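Local coordinates for ParB domain protein nuclease (Sulfolobus solfataricus, PDB 5K5D) that probably acts in archaeal DNA segregation as a pNOB8-like, ParB-type partition protein and may have nuclease activity, at residues D23-K26 / T27-P30; S34-D37 / L38-S41; G62-R65 / L66-K70; Y94-I97 / W98-G102; R105-D108 / K109-L113. The protein carries 4 engineered substitutions. All coordinates share one frame; numbering follows the deposited sequence.

Contact 1 of 5, residues D23-K26 / T27-P30; sequences DEFK and TMVP. Engineered in segment 27-30: Met28 (natural residue Leu).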
loop_
_atom_site.group_PDB
_atom_site.type_symbol
_atom_site.label_atom_id
_atom_site.label_comp_id
_atom_site.label_asym_id
_atom_site.label_seq_id
_atom_site.Cartn_x
_atom_site.Cartn_y
_atom_site.Cartn_z
ATOM N N ASP B 23 4.736 14.993 6.859
ATOM C CA ASP B 23 5.441 13.803 7.318
ATOM C C ASP B 23 4.725 12.506 6.957
ATOM O O ASP B 23 5.357 11.458 6.825
ATOM C CB ASP B 23 5.721 13.873 8.815
ATOM C CG ASP B 23 7.160 13.549 9.143
ATOM O OD1 ASP B 23 7.455 12.368 9.432
ATOM O OD2 ASP B 23 8.001 14.474 9.085
ATOM N N GLU B 24 3.410 12.576 6.780
ATOM C CA GLU B 24 2.659 11.398 6.379
ATOM C C GLU B 24 2.945 11.062 4.924
ATOM O O GLU B 24 3.243 9.917 4.593
ATOM C CB GLU B 24 1.156 11.596 6.581
ATOM C CG GLU B 24 0.369 10.300 6.467
ATOM C CD GLU B 24 -1.017 10.498 5.892
ATOM O OE1 GLU B 24 -1.155 11.284 4.932
ATOM O OE2 GLU B 24 -1.970 9.869 6.398
ATOM N N PHE B 25 2.844 12.060 4.053
ATOM C CA PHE B 25 3.111 11.849 2.637
ATOM C C PHE B 25 4.562 11.453 2.452
ATOM O O PHE B 25 4.902 10.679 1.555
ATOM C CB PHE B 25 2.807 13.111 1.833
ATOM C CG PHE B 25 1.388 13.580 1.962
ATOM C CD1 PHE B 25 1.065 14.920 1.797
ATOM C CD2 PHE B 25 0.372 12.681 2.254
ATOM C CE1 PHE B 25 -0.244 15.352 1.920
ATOM C CE2 PHE B 25 -0.939 13.107 2.378
ATOM C CZ PHE B 25 -1.248 14.444 2.212
ATOM N N LYS B 26 5.412 11.984 3.322
ATOM C CA LYS B 26 6.845 11.725 3.266
ATOM C C LYS B 26 7.159 10.249 3.461
ATOM O O LYS B 26 8.169 9.754 2.966
ATOM C CB LYS B 26 7.570 12.549 4.327
ATOM C CG LYS B 26 9.067 12.302 4.397
ATOM C CD LYS B 26 9.704 13.194 5.452
ATOM C CE LYS B 26 11.220 13.118 5.402
ATOM N NZ LYS B 26 11.844 14.047 6.384
ATOM N N THR B 27 6.284 9.545 4.171
ATOM C CA THR B 27 6.530 8.149 4.500
ATOM C C THR B 27 5.511 7.197 3.889
ATOM O O THR B 27 5.511 6.011 4.202
ATOM C CB THR B 27 6.558 7.931 6.022
ATOM O OG1 THR B 27 5.258 8.191 6.570
ATOM C CG2 THR B 27 7.590 8.852 6.670
HETATM N N MSE B 28 4.650 7.713 3.016
HETATM C CA MSE B 28 3.647 6.886 2.344
HETATM C C MSE B 28 4.272 5.739 1.557
HETATM O O MSE B 28 3.891 4.577 1.722
HETATM C CB MSE B 28 2.782 7.728 1.403
HETATM C CG MSE B 28 1.600 8.406 2.077
HETATM SE SE MSE B 28 0.409 7.132 2.960
HETATM C CE MSE B 28 0.280 5.808 1.544
ATOM N N VAL B 29 5.227 6.075 0.695
ATOM C CA VAL B 29 5.843 5.084 -0.174
ATOM C C VAL B 29 6.937 4.317 0.550
ATOM O O VAL B 29 7.841 4.919 1.135
ATOM C CB VAL B 29 6.411 5.719 -1.458
ATOM C CG1 VAL B 29 7.188 4.690 -2.255
ATOM C CG2 VAL B 29 5.281 6.317 -2.297
ATOM N N PRO B 30 6.843 2.977 0.527
ATOM C CA PRO B 30 7.837 2.110 1.167
ATOM C C PRO B 30 9.232 2.379 0.613
ATOM O O PRO B 30 9.385 2.589 -0.593
ATOM C CB PRO B 30 7.376 0.701 0.776
ATOM C CG PRO B 30 5.910 0.843 0.499
ATOM C CD PRO B 30 5.765 2.203 -0.116
HETATM O O HOH W 1 6.936 8.456 0.418
#
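Thr27 turns its hydroxyl back onto the short helical turn 23-26, where OG1 donates to Asp23 O at 3.3 Å in the plane of that carbonyl. With chi1 at 66°, OG1 stands between the backbone N and the carbonyl carbon of Thr27, the placing that brings it over the preceding turn, while CG2 leans on the same Asp23 O. The firmer bond of the Thr27 amide goes to Glu24: N meets O at 3.1 Å from above the carbonyl plane, and a second approach, to Asp23 O, is weak. The carboxylate of Glu24 points elsewhere, into salt bridges with Arg90 and Arg122 and a hydrogen bond with Tyr94 OH. Next comes Met28, an engineered residue present as selenomethionine, whose N makes a weak bond to Phe25 O at 3.3 Å. Its CG reaches the edge of the Phe25 ring, 4.5 Å from CD2, and lies 3.4 Å from Glu24 O; the chain, bent at chi2 and chi3, packs among Ile97 of helix 90-99 and Leu115 and Ile119 of helix 109-128. A water lies between Val29 N, from which it accepts at 2.9 Å, and Phe25 O, 3.2 Å away. The amide bonds to the third residue back are 3-10-like and end the weakly bonded turn 23-26, where the ParB-like N-terminal region runs into the loop before helix 37-45.

Contact 2 of 5, residues S34-D37 / L38-S41; sequences SRED and LEKS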
loop_
_atom_site.group_PDB
_atom_site.type_symbol
_atom_site.label_atom_id
_atom_site.label_comp_id
_atom_site.label_asym_id
_atom_site.label_seq_id
_atom_site.Cartn_x
_atom_site.Cartn_y
_atom_site.Cartn_z
ATOM N N SER B 34 15.565 3.010 -5.459
ATOM C CA SER B 34 15.470 3.833 -6.659
ATOM C C SER B 34 16.181 5.175 -6.524
ATOM O O SER B 34 16.175 5.975 -7.460
ATOM C CB SER B 34 14.006 4.058 -7.038
ATOM O OG SER B 34 13.359 4.907 -6.105
ATOM N N ARG B 35 16.800 5.420 -5.369
ATOM C CA ARG B 35 17.439 6.712 -5.126
ATOM C C ARG B 35 18.531 7.041 -6.142
ATOM O O ARG B 35 18.492 8.093 -6.777
ATOM C CB ARG B 35 18.001 6.824 -3.709
ATOM C CG ARG B 35 18.534 8.223 -3.415
ATOM C CD ARG B 35 19.128 8.364 -2.026
ATOM N NE ARG B 35 19.524 9.747 -1.767
ATOM C CZ ARG B 35 18.784 10.626 -1.096
ATOM N NH1 ARG B 35 17.608 10.267 -0.599
ATOM N NH2 ARG B 35 19.225 11.865 -0.915
ATOM N N GLU B 36 19.509 6.155 -6.287
ATOM C CA GLU B 36 20.595 6.393 -7.235
ATOM C C GLU B 36 20.038 6.533 -8.650
ATOM O O GLU B 36 20.590 7.254 -9.484
ATOM C CB GLU B 36 21.642 5.276 -7.161
ATOM C CG GLU B 36 22.327 5.173 -5.805
ATOM C CD GLU B 36 23.291 4.003 -5.716
ATOM O OE1 GLU B 36 23.661 3.451 -6.775
ATOM O OE2 GLU B 36 23.675 3.634 -4.584
ATOM N N ASP B 37 18.926 5.852 -8.908
ATOM C CA ASP B 37 18.260 5.938 -10.200
ATOM C C ASP B 37 17.870 7.379 -10.533
ATOM O O ASP B 37 18.395 7.962 -11.485
ATOM C CB ASP B 37 17.033 5.020 -10.240
ATOM C CG ASP B 37 17.369 3.581 -9.878
ATOM O OD1 ASP B 37 18.069 3.365 -8.862
ATOM O OD2 ASP B 37 16.936 2.665 -10.610
ATOM N N LEU B 38 16.960 7.960 -9.755
ATOM C CA LEU B 38 16.561 9.346 -10.004
ATOM C C LEU B 38 17.548 10.346 -9.404
ATOM O O LEU B 38 17.234 11.523 -9.229
ATOM C CB LEU B 38 15.121 9.636 -9.550
ATOM C CG LEU B 38 14.560 9.196 -8.193
ATOM C CD1 LEU B 38 13.793 7.883 -8.308
ATOM C CD2 LEU B 38 15.638 9.117 -7.129
ATOM N N GLU B 39 18.748 9.862 -9.102
ATOM C CA GLU B 39 19.824 10.711 -8.615
ATOM C C GLU B 39 20.687 11.150 -9.794
ATOM O O GLU B 39 21.157 12.285 -9.845
ATOM C CB GLU B 39 20.671 9.952 -7.594
ATOM C CG GLU B 39 21.444 10.830 -6.632
ATOM C CD GLU B 39 22.093 10.028 -5.517
ATOM O OE1 GLU B 39 21.676 10.186 -4.348
ATOM O OE2 GLU B 39 23.018 9.236 -5.810
ATOM N N LYS B 40 20.883 10.241 -10.745
ATOM C CA LYS B 40 21.652 10.553 -11.943
ATOM C C LYS B 40 20.773 11.257 -12.965
ATOM O O LYS B 40 21.247 12.098 -13.726
ATOM C CB LYS B 40 22.259 9.288 -12.554
ATOM C CG LYS B 40 21.258 8.391 -13.245
ATOM C CD LYS B 40 21.702 8.074 -14.664
ATOM C CE LYS B 40 23.009 7.301 -14.678
ATOM N NZ LYS B 40 23.390 6.888 -16.056
ATOM N N SER B 41 19.491 10.899 -12.981
ATOM C CA SER B 41 18.517 11.559 -13.841
ATOM C C SER B 41 18.586 13.061 -13.614
ATOM O O SER B 41 18.707 13.837 -14.561
ATOM C CB SER B 41 17.105 11.058 -13.532
ATOM O OG SER B 41 17.062 9.642 -13.475
#
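Residues Ser34 to Asp37 and Leu38 to Ser41 meet round the opening turns of helix 37-45, a local contact at the protein surface. The chain enters the helix through a straight bond from Leu38 N to Ser34 O, 3.1 Å at 163°, and Lys40 N continues the pattern to Glu36 O at 3.3 Å. Leu38 folds back on this start. Its CG lies between the backbone N and the carbonyl carbon (chi1 46°), which turns both methyls toward the carbonyls of Ser34 and Arg35, although the side chain has an unusual conformation and the exact placing of CD1 and CD2 is less certain. The hydroxyl of Ser34 bonds instead to Asn32.

One turn apart, Arg35 and Glu39 form an i to i+4 salt bridge from the entering loop to the first turn of the helix, though a loose one. NE of Arg35 reaches OE1 of Glu39 at 3.4 Å, a weak bond in which the oxygen sits at the guanidinium edge, near its plane, while the two flat groups are turned 78° against each other. The guanidinium has a stronger mate in Asp67, across on helix 63-71, and the extended chain carries it past Glu39 OE1 to that partner. Glu36 brings a second carboxylate close to that of Glu39, the two nearly parallel with their OE2 atoms 5.8 Å apart; any mild repulsion would probably be offset by Arg43, a long and weak ion partner of Glu39. Further along, Ser41 OG lies 2.9 Å from Asp37 O, although its proton has another acceptor within reach.

Contact 3 of 5, residues G62-R65 / L66-K70; sequences GYTR and LDIMK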
loop_
_atom_site.group_PDB
_atom_site.type_symbol
_atom_site.label_atom_id
_atom_site.label_comp_id
_atom_site.label_asym_id
_atom_site.label_seq_id
_atom_site.Cartn_x
_atom_site.Cartn_y
_atom_site.Cartn_z
ATOM N N GLY B 62 7.254 13.233 -4.313
ATOM C CA GLY B 62 8.570 13.599 -4.804
ATOM C C GLY B 62 9.553 13.941 -3.706
ATOM O O GLY B 62 10.415 14.801 -3.884
ATOM N N TYR B 63 9.438 13.258 -2.572
ATOM C CA TYR B 63 10.257 13.581 -1.408
ATOM C C TYR B 63 11.731 13.225 -1.578
ATOM O O TYR B 63 12.610 13.989 -1.191
ATOM C CB TYR B 63 9.671 12.951 -0.141
ATOM C CG TYR B 63 8.493 13.733 0.388
ATOM C CD1 TYR B 63 7.207 13.509 -0.091
ATOM C CD2 TYR B 63 8.673 14.720 1.344
ATOM C CE1 TYR B 63 6.132 14.239 0.379
ATOM C CE2 TYR B 63 7.608 15.451 1.823
ATOM C CZ TYR B 63 6.339 15.209 1.338
ATOM O OH TYR B 63 5.280 15.942 1.820
ATOM N N THR B 64 12.004 12.068 -2.158
ATOM C CA THR B 64 13.384 11.702 -2.428
ATOM C C THR B 64 13.983 12.670 -3.451
ATOM O O THR B 64 15.024 13.280 -3.200
ATOM C CB THR B 64 13.502 10.240 -2.897
ATOM O OG1 THR B 64 13.064 9.371 -1.843
ATOM C CG2 THR B 64 14.940 9.902 -3.254
ATOM N N ARG B 65 13.309 12.824 -4.587
ATOM C CA ARG B 65 13.742 13.756 -5.623
ATOM C C ARG B 65 14.051 15.148 -5.074
ATOM O O ARG B 65 15.069 15.743 -5.420
ATOM C CB ARG B 65 12.694 13.849 -6.732
ATOM C CG ARG B 65 12.567 12.587 -7.563
ATOM C CD ARG B 65 11.440 12.701 -8.574
ATOM N NE ARG B 65 10.128 12.612 -7.943
ATOM C CZ ARG B 65 8.975 12.687 -8.599
ATOM N NH1 ARG B 65 8.968 12.861 -9.914
ATOM N NH2 ARG B 65 7.827 12.590 -7.942
ATOM N N LEU B 66 13.173 15.672 -4.228
ATOM C CA LEU B 66 13.408 16.984 -3.634
ATOM C C LEU B 66 14.671 16.971 -2.779
ATOM O O LEU B 66 15.463 17.916 -2.810
ATOM C CB LEU B 66 12.214 17.438 -2.790
ATOM C CG LEU B 66 12.425 18.807 -2.135
ATOM C CD1 LEU B 66 12.570 19.890 -3.193
ATOM C CD2 LEU B 66 11.309 19.157 -1.165
ATOM N N ASP B 67 14.850 15.900 -2.012
ATOM C CA ASP B 67 16.007 15.780 -1.133
ATOM C C ASP B 67 17.312 15.757 -1.931
ATOM O O ASP B 67 18.292 16.415 -1.571
ATOM C CB ASP B 67 15.894 14.528 -0.259
ATOM C CG ASP B 67 17.055 14.393 0.710
ATOM O OD1 ASP B 67 17.027 15.053 1.771
ATOM O OD2 ASP B 67 17.999 13.631 0.408
ATOM N N ILE B 68 17.313 14.996 -3.018
ATOM C CA ILE B 68 18.461 14.930 -3.909
ATOM C C ILE B 68 18.791 16.309 -4.486
ATOM O O ILE B 68 19.941 16.743 -4.461
ATOM C CB ILE B 68 18.207 13.936 -5.050
ATOM C CG1 ILE B 68 17.898 12.552 -4.469
ATOM C CG2 ILE B 68 19.394 13.892 -5.997
ATOM C CD1 ILE B 68 17.508 11.517 -5.501
HETATM N N MSE B 69 17.772 16.998 -4.988
HETATM C CA MSE B 69 17.959 18.302 -5.614
HETATM C C MSE B 69 18.464 19.336 -4.620
HETATM O O MSE B 69 19.231 20.234 -4.973
HETATM C CB MSE B 69 16.650 18.785 -6.237
HETATM C CG MSE B 69 16.211 17.988 -7.448
HETATM SE SE MSE B 69 14.667 18.806 -8.302
HETATM C CE MSE B 69 13.356 18.473 -6.902
ATOM N N LYS B 70 18.011 19.211 -3.379
ATOM C CA LYS B 70 18.456 20.084 -2.309
ATOM C C LYS B 70 19.963 19.906 -2.115
ATOM O O LYS B 70 20.700 20.880 -1.956
ATOM C CB LYS B 70 17.712 19.749 -1.016
ATOM C CG LYS B 70 17.275 20.958 -0.210
ATOM C CD LYS B 70 15.949 21.503 -0.711
ATOM C CE LYS B 70 14.780 20.662 -0.220
ATOM N NZ LYS B 70 14.495 20.875 1.229
#
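Four backbone bonds, each to the fourth residue back, wind the first turns of helix 63-71. Ile68 N to Thr64 O is the straightest, 2.9 Å at 166°; Leu66 N meets Gly62 O at 2.9 Å, Met69 N meets Arg65 O at 3.0 Å, and Asp67 N meets Tyr63 O at 3.1 Å. Gly62 holds the N-cap position with a positive phi of 122°, where a side chain would jam against the carbonyl before it and crowd Arg65 NH2. The guanidinium of Arg65 turns back, through a bend at chi3, to a salt bridge with Asp61. At this helix start a citrate, probably from the crystallisation liquor, accepts from the amides of Gly62, Tyr63 and Arg65 and bonds to Thr64 OG1; the GYTR sequence here resembles the phosphate-binding GxxR motif of ParB relatives, consistent with an anion site.

Packing follows the turns. The methyl CG2 of Thr64 crosses the end of Ile68, 3.8 Å from CD1, while CG1 of Ile68 lies 3.2 Å from Thr64 O. With an alanine in place of Ile68, the Thr64 methyl would probably lose its apolar neighbour on the next turn. Met69, a selenomethionine, curls back at chi3 (-68°), so that its CE comes within 3.5 Å of Arg65 O.

Outward, Ile68 packs on Leu38 and Glu39 of helix 37-45, Leu66 and Met69 rest on Leu51 of strand 51-53, and the Tyr63 ring touches Phe25 of helix 23-26.

Contact 4 of 5, residues Y94-I97 / W98-G102; sequences YELI and WTFNG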
loop_
_atom_site.group_PDB
_atom_site.type_symbol
_atom_site.label_atom_id
_atom_site.label_comp_id
_atom_site.label_asym_id
_atom_site.label_seq_id
_atom_site.Cartn_x
_atom_site.Cartn_y
_atom_site.Cartn_z
ATOM N N TYR B 94 -3.921 11.422 -1.416
ATOM C CA TYR B 94 -3.824 9.970 -1.433
ATOM C C TYR B 94 -3.899 9.402 -2.846
ATOM O O TYR B 94 -3.153 8.489 -3.197
ATOM C CB TYR B 94 -4.927 9.362 -0.571
ATOM C CG TYR B 94 -4.772 9.665 0.900
ATOM C CD1 TYR B 94 -5.879 9.891 1.707
ATOM C CD2 TYR B 94 -3.514 9.728 1.479
ATOM C CE1 TYR B 94 -5.733 10.172 3.052
ATOM C CE2 TYR B 94 -3.359 10.005 2.820
ATOM C CZ TYR B 94 -4.470 10.227 3.601
ATOM O OH TYR B 94 -4.311 10.501 4.937
ATOM N N GLU B 95 -4.797 9.949 -3.660
ATOM C CA GLU B 95 -4.993 9.433 -5.011
ATOM C C GLU B 95 -3.801 9.744 -5.900
ATOM O O GLU B 95 -3.362 8.898 -6.680
ATOM C CB GLU B 95 -6.296 9.965 -5.613
ATOM C CG GLU B 95 -7.525 9.320 -4.989
ATOM C CD GLU B 95 -8.753 10.209 -5.021
ATOM O OE1 GLU B 95 -8.849 11.078 -5.916
ATOM O OE2 GLU B 95 -9.621 10.035 -4.140
ATOM N N LEU B 96 -3.273 10.956 -5.766
ATOM C CA LEU B 96 -2.089 11.360 -6.512
ATOM C C LEU B 96 -0.893 10.474 -6.188
ATOM O O LEU B 96 -0.197 10.016 -7.087
ATOM C CB LEU B 96 -1.761 12.827 -6.247
ATOM C CG LEU B 96 -2.767 13.794 -6.868
ATOM C CD1 LEU B 96 -2.434 15.234 -6.509
ATOM C CD2 LEU B 96 -2.799 13.598 -8.378
ATOM N N ILE B 97 -0.662 10.227 -4.903
ATOM C CA ILE B 97 0.466 9.406 -4.485
ATOM C C ILE B 97 0.368 8.004 -5.072
ATOM O O ILE B 97 1.382 7.395 -5.415
ATOM C CB ILE B 97 0.571 9.306 -2.952
ATOM C CG1 ILE B 97 0.972 10.656 -2.346
ATOM C CG2 ILE B 97 1.589 8.239 -2.559
ATOM C CD1 ILE B 97 0.844 10.705 -0.831
ATOM N N TRP B 98 -0.853 7.493 -5.188
ATOM C CA TRP B 98 -1.049 6.166 -5.760
ATOM C C TRP B 98 -0.868 6.193 -7.267
ATOM O O TRP B 98 -0.282 5.283 -7.856
ATOM C CB TRP B 98 -2.431 5.618 -5.424
ATOM C CG TRP B 98 -2.717 4.315 -6.106
ATOM C CD1 TRP B 98 -3.663 4.075 -7.059
ATOM C CD2 TRP B 98 -2.034 3.071 -5.901
ATOM N NE1 TRP B 98 -3.620 2.758 -7.449
ATOM C CE2 TRP B 98 -2.629 2.125 -6.753
ATOM C CE3 TRP B 98 -0.985 2.674 -5.066
ATOM C CZ2 TRP B 98 -2.208 0.795 -6.799
ATOM C CZ3 TRP B 98 -0.569 1.356 -5.117
ATOM C CH2 TRP B 98 -1.178 0.433 -5.977
ATOM N N THR B 99 -1.387 7.241 -7.892
ATOM C CA THR B 99 -1.286 7.380 -9.333
ATOM C C THR B 99 0.164 7.425 -9.773
ATOM O O THR B 99 0.529 6.806 -10.767
ATOM C CB THR B 99 -2.005 8.638 -9.840
ATOM O OG1 THR B 99 -3.421 8.438 -9.767
ATOM C CG2 THR B 99 -1.617 8.911 -11.284
ATOM N N PHE B 100 0.991 8.145 -9.023
ATOM C CA PHE B 100 2.380 8.337 -9.416
ATOM C C PHE B 100 3.340 7.308 -8.839
ATOM O O PHE B 100 4.553 7.426 -9.017
ATOM C CB PHE B 100 2.846 9.755 -9.079
ATOM C CG PHE B 100 2.211 10.806 -9.934
ATOM C CD1 PHE B 100 1.288 11.693 -9.403
ATOM C CD2 PHE B 100 2.514 10.888 -11.284
ATOM C CE1 PHE B 100 0.691 12.656 -10.203
ATOM C CE2 PHE B 100 1.922 11.847 -12.093
ATOM C CZ PHE B 100 1.008 12.731 -11.551
ATOM N N ASN B 101 2.812 6.297 -8.158
ATOM C CA ASN B 101 3.678 5.288 -7.555
ATOM C C ASN B 101 3.266 3.830 -7.785
ATOM O O ASN B 101 4.123 2.956 -7.901
ATOM C CB ASN B 101 3.872 5.568 -6.066
ATOM C CG ASN B 101 4.681 6.821 -5.814
ATOM O OD1 ASN B 101 5.912 6.789 -5.820
ATOM N ND2 ASN B 101 3.992 7.938 -5.595
ATOM N N GLY B 102 1.963 3.575 -7.853
ATOM C CA GLY B 102 1.459 2.222 -8.026
ATOM C C GLY B 102 1.954 1.501 -9.270
ATOM O O GLY B 102 2.155 0.288 -9.248
#
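The side-chain nitrogen ND2 of Asn101 is held by two oxygens, Ile97 O at the end of helix 90-99 and Asp61 OD1 beyond it. Its bond to Ile97 O is short and straight, 2.7 Å at 162°, and lies on a lone pair of the carbonyl, with that oxygen only 6° out of the amide plane of Asn101. CG of Asn101 stands anti to its own carbonyl carbon (chi1 -68°), which swings the amide back under the helix; CG2 of Ile97 passes obliquely across it, 3.9 Å from ND2. The two polar ends of the amide are thus both engaged, since OD1 takes a weak bond from Arg104.

Before this, Thr99 N bonds Glu95 O at 2.8 Å and Phe100 N bonds Leu96 O at 2.9 Å. Leu96 and Phe100 run alongside each other in the same direction, with CD2 of the leucine 4.0 Å from CE1 of the ring. Trp98 O accepts from both Asn101 N and Gly102 N, which reach it from one face, and the chain so folded brings Gly102 CA over one face of the indole, 3.6 Å from its plane and off-centre; a side chain there would clash with Trp98 CE2. The indole also stacks with Phe116 and donates from NE1 to Leu180 O. At the C-terminal end of helix 90-99, where Phe100 leaves helical angles, the Asn101 amide thus takes up the Ile97 carbonyl in place of a backbone N-H.

Contact 5 of 5, residues R105-D108 / K109-L113; sequences RQLD and KNERL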
loop_
_atom_site.group_PDB
_atom_site.type_symbol
_atom_site.label_atom_id
_atom_site.label_comp_id
_atom_site.label_asym_id
_atom_site.label_seq_id
_atom_site.Cartn_x
_atom_site.Cartn_y
_atom_site.Cartn_z
ATOM N N ARG B 105 8.016 1.094 -11.676
ATOM C CA ARG B 105 8.766 -0.147 -11.833
ATOM C C ARG B 105 9.855 -0.310 -10.778
ATOM O O ARG B 105 10.226 -1.431 -10.430
ATOM C CB ARG B 105 9.372 -0.229 -13.234
ATOM C CG ARG B 105 10.256 0.953 -13.590
ATOM C CD ARG B 105 10.271 1.201 -15.091
ATOM N NE ARG B 105 8.927 1.157 -15.666
ATOM C CZ ARG B 105 7.974 2.053 -15.426
ATOM N NH1 ARG B 105 8.203 3.073 -14.608
ATOM N NH2 ARG B 105 6.784 1.924 -15.999
ATOM N N GLN B 106 10.367 0.804 -10.266
ATOM C CA GLN B 106 11.382 0.745 -9.221
ATOM C C GLN B 106 10.848 0.051 -7.968
ATOM O O GLN B 106 11.614 -0.290 -7.065
ATOM C CB GLN B 106 11.892 2.144 -8.869
ATOM C CG GLN B 106 12.424 2.937 -10.046
ATOM C CD GLN B 106 11.484 4.053 -10.459
ATOM O OE1 GLN B 106 11.585 5.179 -9.968
ATOM N NE2 GLN B 106 10.559 3.744 -11.363
ATOM N N LEU B 107 9.534 -0.156 -7.915
ATOM C CA LEU B 107 8.906 -0.804 -6.766
ATOM C C LEU B 107 8.508 -2.251 -7.070
ATOM O O LEU B 107 7.768 -2.510 -8.020
ATOM C CB LEU B 107 7.681 -0.009 -6.303
ATOM C CG LEU B 107 7.905 1.242 -5.446
ATOM C CD1 LEU B 107 9.012 2.115 -6.014
ATOM C CD2 LEU B 107 6.608 2.033 -5.311
ATOM N N ASP B 108 8.995 -3.189 -6.262
ATOM C CA ASP B 108 8.619 -4.590 -6.435
ATOM C C ASP B 108 7.140 -4.806 -6.112
ATOM O O ASP B 108 6.464 -3.893 -5.640
ATOM C CB ASP B 108 9.495 -5.492 -5.563
ATOM C CG ASP B 108 8.893 -5.742 -4.195
ATOM O OD1 ASP B 108 7.724 -5.356 -3.981
ATOM O OD2 ASP B 108 9.589 -6.324 -3.336
ATOM N N LYS B 109 6.637 -6.007 -6.380
ATOM C CA LYS B 109 5.211 -6.288 -6.229
ATOM C C LYS B 109 4.741 -6.112 -4.782
ATOM O O LYS B 109 3.606 -5.704 -4.536
ATOM C CB LYS B 109 4.890 -7.700 -6.738
ATOM C CG LYS B 109 3.408 -7.976 -6.972
ATOM C CD LYS B 109 3.204 -9.341 -7.619
ATOM C CE LYS B 109 1.740 -9.605 -7.933
ATOM N NZ LYS B 109 0.883 -9.439 -6.731
ATOM N N ASN B 110 5.625 -6.409 -3.833
ATOM C CA ASN B 110 5.290 -6.357 -2.412
ATOM C C ASN B 110 5.307 -4.949 -1.827
ATOM O O ASN B 110 4.622 -4.663 -0.846
ATOM C CB ASN B 110 6.224 -7.264 -1.608
ATOM C CG ASN B 110 5.956 -8.736 -1.849
ATOM O OD1 ASN B 110 6.383 -9.299 -2.856
ATOM N ND2 ASN B 110 5.244 -9.369 -0.922
ATOM N N GLU B 111 6.102 -4.075 -2.428
ATOM C CA GLU B 111 6.211 -2.705 -1.959
ATOM C C GLU B 111 5.024 -1.886 -2.448
ATOM O O GLU B 111 4.564 -0.974 -1.760
ATOM C CB GLU B 111 7.528 -2.081 -2.429
ATOM C CG GLU B 111 8.755 -2.701 -1.795
ATOM C CD GLU B 111 10.035 -2.387 -2.551
ATOM O OE1 GLU B 111 11.128 -2.506 -1.952
ATOM O OE2 GLU B 111 9.951 -2.028 -3.743
ATOM N N ARG B 112 4.529 -2.211 -3.638
ATOM C CA ARG B 112 3.373 -1.506 -4.182
ATOM C C ARG B 112 2.085 -1.973 -3.506
ATOM O O ARG B 112 1.156 -1.190 -3.318
ATOM C CB ARG B 112 3.277 -1.686 -5.697
ATOM C CG ARG B 112 2.893 -3.079 -6.141
ATOM C CD ARG B 112 2.595 -3.103 -7.632
ATOM N NE ARG B 112 3.705 -2.572 -8.418
ATOM C CZ ARG B 112 3.690 -2.455 -9.740
ATOM N NH1 ARG B 112 2.619 -2.832 -10.427
ATOM N NH2 ARG B 112 4.744 -1.960 -10.375
ATOM N N LEU B 113 2.040 -3.251 -3.146
ATOM C CA LEU B 113 0.915 -3.800 -2.405
ATOM C C LEU B 113 0.805 -3.126 -1.041
ATOM O O LEU B 113 -0.287 -2.804 -0.581
ATOM C CB LEU B 113 1.081 -5.310 -2.232
ATOM C CG LEU B 113 0.458 -6.205 -3.302
ATOM C CD1 LEU B 113 0.995 -7.634 -3.214
ATOM C CD2 LEU B 113 -1.059 -6.181 -3.185
#
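Asp108 and Glu111 form a capping box at the N-terminus of helix 109-128, each residue reaching for the other's backbone amide. In one direction Asp108 N donates to Glu111 OE2 at 2.9 Å and 149°, approaching from above the carboxylate plane. The return bond runs from Glu111 N to Asp108 OD1, although that oxygen is crowded in the model and its place is less sure. CG of Glu111 stands anti to the carbonyl carbon (chi1 -67°) and the chain beyond is extended, which sends the carboxylate back past the first turn until OE2 lies 3.4 Å from Leu107 CA. An alanine in place of Glu111 would probably leave Asp108 N without its acceptor and the box with one of its two bonds.

This reciprocal pairing of N-cap and N3 residues is a common way of capping the N-terminus of an alpha helix, and the negative aspartate would probably be favoured by the helix end. The two carboxylates are nevertheless close, about 4.0 Å from OD1 of Asp108 to OE2 of Glu111 if the doubtful OD1 is rightly placed; Lys215, salt-bridged to Asp108 and more distantly paired with Glu111, would probably offset their repulsion.

Regular helix bonding begins with Arg112 N to Asp108 O, 3.3 Å. The arginine's CG is set between its backbone N and carbonyl carbon, 3.7 Å from Asp108 O, and a bend at chi3 leads the guanidinium past Leu107 O, NH2 to O 3.9 Å, on to Ala186 O.

Overall arrangement
The five contacts follow one another along the chain, and each sends a side chain toward what appears to be the same citrate, probably from the crystallisation liquor though it may mark a pocket: from the side chains, Thr64 is about 3 Å away, Ser34 and Asn101 about 4 Å, Leu107 about 5 Å and Met28 about 6 Å. Contact 1 touches contacts 3, 4 and 5; its Val29 CG2 meets Asn101 CG at 3.6 Å. Contacts 2 and 3, centres 10 Å apart, are joined by the salt bridge Arg35 NH2 to Asp67 OD2, 2.5 Å, and by Leu38 on Ile68. Contact 5 meets contact 2 through Ser34 CB and Gln106 CB, 3.4 Å apart, whereas contacts 3 and 5 do not touch.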